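Local structure of MmeI (Methylophilus methylotrophus, 5HR4) at residues T647-F652 with Q715-K720. The protein is a restriction-modification enzyme that recognises a specific DNA sequence, cuts DNA and probably methylates adenine at N6 in its target, using S-adenosylmethionine as methyl donor. Numbering follows the deposited sequence.
Sequences TDDGNF and QEFRLK. With nucleotides of chain C.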
# COMPACT_ATOMS: atom_id res chain seq x y z
N THR A 647 -4.20 1.69 -28.53
CA THR A 647 -2.79 2.08 -28.39
C THR A 647 -2.40 3.13 -29.42
O THR A 647 -1.57 2.89 -30.29
CB THR A 647 -1.86 0.88 -28.49
OG1 THR A 647 -2.37 -0.21 -27.71
CG2 THR A 647 -0.49 1.25 -27.96
N ASP A 648 -3.00 4.32 -29.31
CA ASP A 648 -2.85 5.30 -30.37
C ASP A 648 -2.41 6.68 -29.88
O ASP A 648 -2.37 7.62 -30.68
CB ASP A 648 -4.15 5.45 -31.17
CG ASP A 648 -5.23 6.20 -30.40
OD1 ASP A 648 -5.14 6.29 -29.15
OD2 ASP A 648 -6.18 6.71 -31.06
N ASP A 649 -2.08 6.82 -28.61
CA ASP A 649 -1.84 8.14 -28.02
C ASP A 649 -2.94 9.14 -28.38
O ASP A 649 -2.69 10.35 -28.46
CB ASP A 649 -0.47 8.67 -28.43
CG ASP A 649 0.01 9.77 -27.51
OD1 ASP A 649 0.17 9.50 -26.30
OD2 ASP A 649 0.22 10.90 -27.99
N GLY A 650 -4.17 8.64 -28.62
CA GLY A 650 -5.31 9.48 -28.92
C GLY A 650 -5.47 9.89 -30.37
O GLY A 650 -6.50 10.49 -30.72
N ASN A 651 -4.50 9.59 -31.24
CA ASN A 651 -4.56 10.07 -32.62
C ASN A 651 -5.80 9.60 -33.36
O ASN A 651 -6.24 10.27 -34.30
CB ASN A 651 -3.29 9.65 -33.34
CG ASN A 651 -2.06 10.31 -32.75
OD1 ASN A 651 -1.20 9.65 -32.16
ND2 ASN A 651 -1.98 11.63 -32.90
N PHE A 652 -6.39 8.48 -32.97
CA PHE A 652 -7.61 8.04 -33.62
C PHE A 652 -8.89 8.50 -32.91
O PHE A 652 -9.96 8.07 -33.32
CB PHE A 652 -7.63 6.52 -33.75
CG PHE A 652 -6.71 6.01 -34.80
CD1 PHE A 652 -6.21 6.86 -35.77
CD2 PHE A 652 -6.32 4.69 -34.82
CE1 PHE A 652 -5.35 6.41 -36.74
CE2 PHE A 652 -5.44 4.23 -35.80
CZ PHE A 652 -4.97 5.10 -36.76
N GLN A 715 2.02 5.50 -35.76
CA GLN A 715 3.22 4.68 -36.00
C GLN A 715 4.43 5.19 -35.22
O GLN A 715 5.19 4.39 -34.67
CB GLN A 715 3.53 4.65 -37.50
CG GLN A 715 4.83 3.93 -37.82
CD GLN A 715 4.93 3.50 -39.26
OE1 GLN A 715 5.40 4.26 -40.11
NE2 GLN A 715 4.49 2.27 -39.54
N GLU A 716 4.63 6.51 -35.17
CA GLU A 716 5.79 7.03 -34.45
C GLU A 716 5.66 6.77 -32.97
O GLU A 716 6.63 6.39 -32.31
CB GLU A 716 5.96 8.52 -34.72
CG GLU A 716 6.66 8.75 -36.04
CD GLU A 716 6.25 10.03 -36.73
OE1 GLU A 716 5.38 10.75 -36.18
OE2 GLU A 716 6.80 10.31 -37.82
N PHE A 717 4.45 6.96 -32.42
CA PHE A 717 4.24 6.68 -31.01
C PHE A 717 4.45 5.20 -30.74
O PHE A 717 5.13 4.82 -29.78
CB PHE A 717 2.84 7.13 -30.57
CG PHE A 717 2.40 6.58 -29.24
CD1 PHE A 717 2.69 7.25 -28.05
CD2 PHE A 717 1.70 5.37 -29.16
CE1 PHE A 717 2.29 6.73 -26.79
CE2 PHE A 717 1.30 4.84 -27.92
CZ PHE A 717 1.60 5.53 -26.74
N ARG A 718 3.89 4.34 -31.61
CA ARG A 718 3.99 2.91 -31.35
C ARG A 718 5.43 2.43 -31.37
O ARG A 718 5.78 1.52 -30.61
CB ARG A 718 3.11 2.13 -32.32
CG ARG A 718 1.93 1.45 -31.64
CD ARG A 718 0.59 1.77 -32.28
NE ARG A 718 0.11 0.67 -33.11
CZ ARG A 718 -1.15 0.54 -33.52
NH1 ARG A 718 -2.07 1.44 -33.19
NH2 ARG A 718 -1.50 -0.51 -34.27
N LEU A 719 6.30 3.03 -32.20
CA LEU A 719 7.69 2.57 -32.24
C LEU A 719 8.44 2.96 -30.97
O LEU A 719 9.27 2.18 -30.48
CB LEU A 719 8.44 3.11 -33.45
CG LEU A 719 8.09 2.59 -34.84
CD1 LEU A 719 8.67 3.58 -35.82
CD2 LEU A 719 8.62 1.18 -35.07
N LYS A 720 8.15 4.13 -30.41
CA LYS A 720 8.76 4.51 -29.14
C LYS A 720 8.37 3.58 -27.98
O LYS A 720 8.92 3.74 -26.88
CB LYS A 720 8.38 5.95 -28.76
CG LYS A 720 8.69 7.03 -29.79
CD LYS A 720 8.69 8.42 -29.12
CE LYS A 720 7.95 9.49 -29.97
NZ LYS A 720 6.49 9.63 -29.61
P DG C 9 -3.05 4.78 -25.23
OP1 DG C 9 -2.28 5.91 -25.76
OP2 DG C 9 -4.13 4.07 -25.94
O5' DG C 9 -2.04 3.67 -24.69
C5' DG C 9 -0.88 4.07 -24.04
C4' DG C 9 -0.28 2.91 -23.30
O4' DG C 9 -1.26 2.32 -22.40
C3' DG C 9 0.19 1.75 -24.17
O3' DG C 9 1.28 1.15 -23.53
C2' DG C 9 -1.01 0.82 -24.14
C1' DG C 9 -1.32 0.94 -22.67
N9 DG C 9 -2.61 0.43 -22.30
C8 DG C 9 -3.77 0.42 -23.05
N7 DG C 9 -4.77 -0.14 -22.44
C5 DG C 9 -4.23 -0.51 -21.20
C6 DG C 9 -4.83 -1.15 -20.08
O6 DG C 9 -5.99 -1.54 -19.95
N1 DG C 9 -3.91 -1.33 -19.05
C2 DG C 9 -2.60 -0.93 -19.08
N2 DG C 9 -1.86 -1.17 -18.00
N3 DG C 9 -2.05 -0.34 -20.10
C4 DG C 9 -2.91 -0.16 -21.12
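Phe717, reaching out from the C-terminal part of helix 705-719, lays one face of its ring against Asp649. The methylene CB of Asp649 sits over that face, offset toward the rim, in a CH-pi contact 3.6 Å from the centroid of the Phe717 ring. The two side chains cross at about a right angle, yet the carboxylate of Asp649, with CG anti to its backbone N (chi1 -161°), is turned only 21° from the ring plane, OD1 lying over CE1 of Phe717 (3.5 Å) and OD2 farther off. The ring's edge meets two other groups: CG2 of Thr647, 4.0 Å from CE2 of Phe717, and C5' of DG9 of chain C, 3.9 Å from CZ of Phe717. A flat hydrophobic group suits this place because it touches protein and DNA backbone at once; an alanine here would probably loosen the loop beside the phosphate by losing both the ring face against Asp649 and the edge contacts.

The loop belongs to the target recognition domain, and Asp648 shapes it. A type I' turn runs from Asp648 to Asn651, closed by Asn651 N to Asp648 O, and the Asp648 carboxylate grips two backbone amides, OD1 taking the N-H of Gly650 at 2.6 Å in an Asx turn and OD2 that of Phe652. Gly650 suits the third position, where phi is positive and glycine is easiest to place. The turn presents the N-H of Asp649 to OP1 of DG9 of chain C in a weak bond of 3.0 Å.

One residue along the helix, the chain of Arg718, bent at chi2 and chi3, passes CD close to O of Thr647, and NH1 gives that O a hydrogen bond (3.3 Å, N-H...O angle 142°), arriving above the carbonyl plane and off its lone pairs. A long, multidentate side chain is apt here, since NH2 of Arg718 also bonds the carbonyl oxygens of Ser729, at the end of helix 724-729, and of Lys735 in the loop beyond.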